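Local coordinates for uroporphyrinogen-III synthetase (Pseudomonas syringae pv. tomato, PDB 3RE1), which probably catalyses the cyclization of the linear tetrapyrrole hydroxymethylbilane to the macrocycle uroporphyrinogen III, releasing water, at residues P223-S228 with A256-Q261; L19-P22 with A28-R31; Q159-E162 with G166-Y169. All coordinates share one frame; numbering follows the deposited sequence.

In the fold
Following the chain from the N terminus, interaction 2 comes first: it folds helix 23-34 back onto the end of strand 16-19, closing a loop of only five intervening residues. Interaction 3 closes an even tighter turn, three residues long, where helix 155-162 gives way to strand 166-176 in the mixed sheet. Interaction 1 closes last and spans 27 residues, bringing helix 251-260 against strand 224-226. The three loops follow one another in series, neither nesting nor crossing. Interactions 1 and 2 pack helices on the same five-stranded parallel sheet, their centres about 15 Å apart; interaction 3 lies across the chain's centre, about 33 Å from the centre of either.

Interaction 1 of 3, residues P223-S228 with A256-Q261; sequences PLFVPS and AALRDQ
Phe225 directs its ring from the strand at the last turn of helix 251-260, where Leu258, Ala257 and Gln261 receive it. The closest approach is 3.7 Å, from CZ of Phe225 to the methyl CD2 of Leu258, and the two side chains cross at about a right angle. The methyl of Ala257 comes to the ring edge, near its plane, with CB 4.1 Å from Phe225 CE2. Alanine suits this position because its short side chain lets the helix come close to so large a ring. The aliphatic part of Gln261 supplies the third partner, CG lying 4.2 Å from Phe225 CE2.

This is helix-on-sheet packing in a flavodoxin-like alpha/beta domain, whose parallel sheet has the strand order 2-1-3-4-5 and places 224-226 between 196-198 and 243-245. Val198 and Ile244 on those neighbouring strands also touch Phe225, and Ile244 touches Gln261 as well.

Gln261 N donates to Leu258 O over 2.8 Å, and CG of Gln261 stands opposite its carbonyl carbon (chi1 -70°), which puts it against the ring. Trp15 also touches Leu258, and Cys246 touches Ala257.

Interaction 2 of 3, residues L19-P22 with A28-R31; sequences LTRP and ALAR
Leu29 reaches from helix 23-34 into the angle between Leu19 and Arg21, and its nearest contacts are made by CG and the methyl CD2. The CB bond already points at the 19-22 segment. From there CG stands opposite the backbone N (chi1 -178°), which carries the isobutyl group out from the helix toward the sheet. CG then meets the methyl CD1 of Leu19 at 4.0 Å. At the tip, CD2 does two jobs: it lies 3.8 Å from CD2 of Leu19, a plain leucine-to-leucine contact, and it sits over the centre of one face of the Arg21 guanidinium, 3.3 Å from CZ and 3.4 Å from NH2. The N-H bonds of a guanidinium lie in its plane, and a methyl can therefore cover the face without competing for them.

The two segments belong to the first beta-alpha-beta unit of the parallel sheet: strand 16-19, helix 23-34 and strand 39-42, the last pairing beside the first through backbone bonds of Leu19 to Ser41 and Leu43. Leucine suits position 19, where the strand ends under the helix, since its branched tip fills the interface; its CD1 also approaches the CB of Ala30, at 4.4 Å. The small methyl of Ala30 lets the helix lie over the leucine tip, and it touches Ser40 as well.

Arg21 is buried, and its polar end has a partner elsewhere in the chain: NH1 is hydrogen-bonded to the carbonyl oxygen of Ala249. The chain reaches there by a bend at chi3 (69°), which brings the guanidinium across the leucine at about a right angle. Ser26, one turn before Ala30 on the helix, touches both Leu19 and Arg21, as does Val198 on the neighbouring strand 196-198.

Interaction 3 of 3, residues Q159-E162 with G166-Y169; sequences QLRE and GVDY
Within the beta-alpha-beta unit formed by strand 143-148, helix 155-162 and strand 166-176, Leu160 and Arg161 at the end of the helix meet Val167 at the start of the returning strand. The apolar half of the contact belongs to Val167 CG2, which lies 3.5 Å from CB of Leu160 and 3.6 Å from its CD1. A chi1 of 180° sets CG1 opposite the backbone N and CG2 opposite the carbonyl carbon; CG2 faces the leucine. Both residues are buried and also touch Val144, as suits branched apolar side chains between helix and sheet.

Arg161 takes the exposed side. Extended from CG to NE, it stretches across the valine at about a right angle, and NH2 donates to the backbone oxygen of Val167 over 3.3 Å. The bond is nearly straight at hydrogen (166°), and the oxygen lies close to the guanidinium plane. Seen from the acceptor, however, the donor stands well above the carbonyl plane, 47° out of it. One water bridges the two residues, accepting from Arg161 NE at 3.0 Å and from Val167 N at 3.1 Å. Arginine's length and several donors suit this grip on backbone at the surface.

The remaining nitrogen, NH1, forms a salt bridge with Glu158 one turn back. Tyr169 lies 4.2 Å from Arg161 NH2 at CE2, but its hydroxyl is hydrogen-bonded to Glu154 and its ring is engaged by Arg148 in a cation-pi interaction. A buried apolar pair beneath a solvent-side arginine thus closes the helix-to-strand turn of a beta-alpha-beta crossover, whose two strands run parallel side by side.

Interaction 1 of 3, residues P223-S228 with A256-Q261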
# COMPACT_ATOMS: atom_id res chain seq x y z
N PRO A 223 10.23 -16.67 9.16
CA PRO A 223 9.58 -16.52 7.87
C PRO A 223 9.08 -15.11 7.72
O PRO A 223 8.39 -14.60 8.60
CB PRO A 223 8.43 -17.51 7.93
CG PRO A 223 9.02 -18.63 8.77
CD PRO A 223 9.77 -17.88 9.87
N LEU A 224 9.42 -14.48 6.60
CA LEU A 224 8.98 -13.13 6.35
C LEU A 224 8.06 -13.08 5.15
O LEU A 224 8.48 -13.38 4.02
CB LEU A 224 10.19 -12.21 6.17
CG LEU A 224 9.89 -10.78 5.71
CD1 LEU A 224 9.08 -10.07 6.77
CD2 LEU A 224 11.19 -10.06 5.39
N PHE A 225 6.82 -12.67 5.38
CA PHE A 225 5.80 -12.59 4.33
C PHE A 225 5.66 -11.19 3.68
O PHE A 225 5.04 -10.26 4.23
CB PHE A 225 4.45 -13.05 4.89
CG PHE A 225 4.43 -14.50 5.29
CD1 PHE A 225 4.92 -14.90 6.53
CD2 PHE A 225 3.97 -15.48 4.40
CE1 PHE A 225 4.94 -16.24 6.88
CE2 PHE A 225 3.98 -16.81 4.72
CZ PHE A 225 4.47 -17.21 5.98
N VAL A 226 6.25 -11.05 2.50
CA VAL A 226 6.28 -9.79 1.77
C VAL A 226 5.21 -9.76 0.70
O VAL A 226 4.89 -10.79 0.09
CB VAL A 226 7.65 -9.58 1.13
CG1 VAL A 226 8.68 -9.83 2.19
CG2 VAL A 226 7.85 -10.52 -0.08
N PRO A 227 4.65 -8.57 0.43
CA PRO A 227 3.57 -8.39 -0.54
C PRO A 227 3.98 -8.55 -2.00
O PRO A 227 3.13 -8.89 -2.83
CB PRO A 227 3.11 -6.95 -0.27
CG PRO A 227 3.73 -6.55 1.02
CD PRO A 227 5.02 -7.28 1.03
N SER A 228 5.26 -8.32 -2.32
CA SER A 228 5.68 -8.37 -3.72
C SER A 228 7.17 -8.62 -3.95
O SER A 228 7.95 -8.62 -3.00
CB SER A 228 5.27 -7.08 -4.40
OG SER A 228 5.96 -5.98 -3.80
N ALA A 256 -3.05 -18.24 1.25
CA ALA A 256 -2.52 -19.06 0.18
C ALA A 256 -1.03 -19.30 0.38
O ALA A 256 -0.51 -20.37 0.01
CB ALA A 256 -2.78 -18.42 -1.16
N ALA A 257 -0.35 -18.31 0.96
CA ALA A 257 1.09 -18.43 1.17
C ALA A 257 1.41 -19.30 2.37
O ALA A 257 2.36 -20.09 2.33
CB ALA A 257 1.73 -17.06 1.33
N LEU A 258 0.63 -19.16 3.44
CA LEU A 258 0.80 -20.00 4.62
C LEU A 258 0.60 -21.47 4.24
O LEU A 258 1.47 -22.30 4.47
CB LEU A 258 -0.19 -19.58 5.70
CG LEU A 258 0.02 -18.18 6.27
CD1 LEU A 258 -1.24 -17.61 6.90
CD2 LEU A 258 1.13 -18.25 7.28
N ARG A 259 -0.54 -21.78 3.63
CA ARG A 259 -0.84 -23.15 3.18
C ARG A 259 0.28 -23.69 2.31
O ARG A 259 0.53 -24.89 2.28
CB ARG A 259 -2.12 -23.22 2.35
CG ARG A 259 -3.35 -22.58 2.95
CD ARG A 259 -4.52 -22.73 1.95
NE ARG A 259 -4.21 -22.13 0.64
CZ ARG A 259 -4.97 -22.23 -0.45
NH1 ARG A 259 -6.12 -22.91 -0.42
NH2 ARG A 259 -4.57 -21.63 -1.58
N ASP A 260 0.93 -22.79 1.58
CA ASP A 260 1.99 -23.15 0.65
C ASP A 260 3.32 -23.40 1.37
O ASP A 260 4.22 -24.06 0.83
CB ASP A 260 2.14 -22.03 -0.40
CG ASP A 260 2.28 -22.57 -1.81
OD1 ASP A 260 1.40 -23.35 -2.26
OD2 ASP A 260 3.27 -22.20 -2.49
N GLN A 261 3.43 -22.90 2.60
CA GLN A 261 4.66 -23.02 3.39
C GLN A 261 4.78 -24.23 4.32
O GLN A 261 3.82 -24.58 5.03
CB GLN A 261 4.88 -21.74 4.20
CG GLN A 261 5.25 -20.55 3.33
CD GLN A 261 6.51 -20.81 2.50
OE1 GLN A 261 7.58 -21.12 3.05
NE2 GLN A 261 6.39 -20.69 1.17

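Interaction 2 of 3, residues L19-P22 with A28-R31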
# COMPACT_ATOMS: atom_id res chain seq x y z
N LEU A 19 1.80 -8.90 12.65
CA LEU A 19 1.20 -8.07 11.61
C LEU A 19 1.69 -6.70 11.88
O LEU A 19 1.68 -6.25 13.03
CB LEU A 19 -0.31 -8.10 11.66
CG LEU A 19 -0.98 -9.47 11.57
CD1 LEU A 19 -2.52 -9.33 11.62
CD2 LEU A 19 -0.59 -10.15 10.32
N THR A 20 2.13 -6.03 10.81
CA THR A 20 2.72 -4.70 10.94
C THR A 20 1.99 -3.52 10.27
O THR A 20 2.38 -2.36 10.45
CB THR A 20 4.15 -4.71 10.44
OG1 THR A 20 4.15 -4.98 9.04
CG2 THR A 20 4.97 -5.78 11.20
N ARG A 21 0.92 -3.81 9.54
CA ARG A 21 0.18 -2.74 8.88
C ARG A 21 -0.64 -1.84 9.85
O ARG A 21 -0.60 -2.03 11.06
CB ARG A 21 -0.70 -3.37 7.80
CG ARG A 21 -1.93 -4.05 8.29
CD ARG A 21 -2.47 -4.88 7.17
NE ARG A 21 -1.55 -5.97 6.93
CZ ARG A 21 -1.49 -6.70 5.82
NH1 ARG A 21 -2.30 -6.44 4.81
NH2 ARG A 21 -0.59 -7.67 5.73
N PRO A 22 -1.35 -0.83 9.31
CA PRO A 22 -2.19 0.10 10.11
C PRO A 22 -3.17 -0.58 11.04
O PRO A 22 -3.65 -1.68 10.76
CB PRO A 22 -2.95 0.90 9.04
CG PRO A 22 -2.00 0.93 7.89
CD PRO A 22 -1.36 -0.46 7.88
N ALA A 28 -8.70 -6.00 11.07
CA ALA A 28 -9.57 -6.78 10.19
C ALA A 28 -8.86 -8.03 9.73
O ALA A 28 -9.45 -9.11 9.67
CB ALA A 28 -9.96 -5.96 8.98
N LEU A 29 -7.59 -7.86 9.37
CA LEU A 29 -6.77 -8.98 8.95
C LEU A 29 -6.72 -9.95 10.10
O LEU A 29 -6.78 -11.17 9.91
CB LEU A 29 -5.36 -8.51 8.58
CG LEU A 29 -4.41 -9.59 8.07
CD1 LEU A 29 -5.01 -10.31 6.88
CD2 LEU A 29 -3.07 -9.01 7.65
N ALA A 30 -6.59 -9.41 11.30
CA ALA A 30 -6.50 -10.21 12.52
C ALA A 30 -7.73 -11.08 12.63
O ALA A 30 -7.64 -12.26 12.96
CB ALA A 30 -6.37 -9.32 13.73
N ARG A 31 -8.89 -10.48 12.34
CA ARG A 31 -10.16 -11.18 12.34
C ARG A 31 -10.18 -12.34 11.32
O ARG A 31 -10.27 -13.50 11.72
CB ARG A 31 -11.30 -10.19 12.04
CG ARG A 31 -12.67 -10.66 12.49
CD ARG A 31 -12.82 -10.59 14.02
NE ARG A 31 -12.77 -9.21 14.52
CZ ARG A 31 -13.80 -8.36 14.51
NH1 ARG A 31 -14.99 -8.74 14.04
NH2 ARG A 31 -13.64 -7.13 14.98

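Interaction 3 of 3, residues Q159-E162 with G166-Y169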
# COMPACT_ATOMS: atom_id res chain seq x y z
N GLN A 159 6.83 5.32 -16.79
CA GLN A 159 6.30 4.69 -18.01
C GLN A 159 5.49 5.72 -18.85
O GLN A 159 5.67 5.83 -20.06
CB GLN A 159 5.42 3.51 -17.64
CG GLN A 159 6.16 2.47 -16.83
CD GLN A 159 5.27 1.34 -16.38
OE1 GLN A 159 4.41 1.51 -15.49
NE2 GLN A 159 5.46 0.17 -17.00
N LEU A 160 4.64 6.49 -18.19
CA LEU A 160 3.90 7.50 -18.86
C LEU A 160 4.83 8.56 -19.53
O LEU A 160 4.68 8.84 -20.72
CB LEU A 160 2.99 8.18 -17.85
CG LEU A 160 1.81 7.34 -17.42
CD1 LEU A 160 1.03 8.09 -16.34
CD2 LEU A 160 0.91 7.06 -18.63
N ARG A 161 5.77 9.13 -18.77
CA ARG A 161 6.66 10.12 -19.32
C ARG A 161 7.45 9.57 -20.51
O ARG A 161 7.62 10.24 -21.51
CB ARG A 161 7.62 10.63 -18.25
CG ARG A 161 6.99 11.56 -17.25
CD ARG A 161 7.96 11.89 -16.12
NE ARG A 161 7.25 12.56 -15.02
CZ ARG A 161 7.45 12.33 -13.72
NH1 ARG A 161 8.34 11.43 -13.30
NH2 ARG A 161 6.73 13.00 -12.83
N GLU A 162 7.91 8.32 -20.39
CA GLU A 162 8.64 7.70 -21.49
C GLU A 162 7.85 7.76 -22.79
O GLU A 162 8.44 7.91 -23.86
CB GLU A 162 8.94 6.24 -21.17
CG GLU A 162 9.73 5.50 -22.26
CD GLU A 162 11.22 5.78 -22.19
OE1 GLU A 162 11.64 6.60 -21.34
OE2 GLU A 162 11.99 5.17 -22.99
N GLY A 166 2.90 13.82 -19.95
CA GLY A 166 3.30 14.53 -18.76
C GLY A 166 2.53 13.98 -17.57
O GLY A 166 1.37 13.55 -17.68
N VAL A 167 3.20 13.99 -16.42
CA VAL A 167 2.62 13.47 -15.20
C VAL A 167 2.98 14.39 -14.02
O VAL A 167 4.16 14.76 -13.83
CB VAL A 167 3.17 12.11 -14.90
CG1 VAL A 167 2.55 11.58 -13.60
CG2 VAL A 167 2.94 11.15 -16.08
N ASP A 168 1.96 14.76 -13.25
CA ASP A 168 2.13 15.56 -12.03
C ASP A 168 1.53 14.81 -10.84
O ASP A 168 0.67 13.93 -11.01
CB ASP A 168 1.44 16.91 -12.19
CG ASP A 168 2.19 17.83 -13.13
OD1 ASP A 168 3.42 17.97 -12.96
OD2 ASP A 168 1.56 18.43 -14.04
N TYR A 169 1.96 15.17 -9.65
CA TYR A 169 1.48 14.48 -8.46
C TYR A 169 0.70 15.40 -7.59
O TYR A 169 0.92 16.60 -7.58
CB TYR A 169 2.64 13.91 -7.64
CG TYR A 169 3.36 12.74 -8.29
CD1 TYR A 169 2.68 11.57 -8.67
CD2 TYR A 169 4.74 12.79 -8.51
CE1 TYR A 169 3.36 10.50 -9.24
CE2 TYR A 169 5.42 11.72 -9.08
CZ TYR A 169 4.73 10.59 -9.43
OH TYR A 169 5.44 9.55 -9.97
O HOH W 1 6.11 15.03 -16.19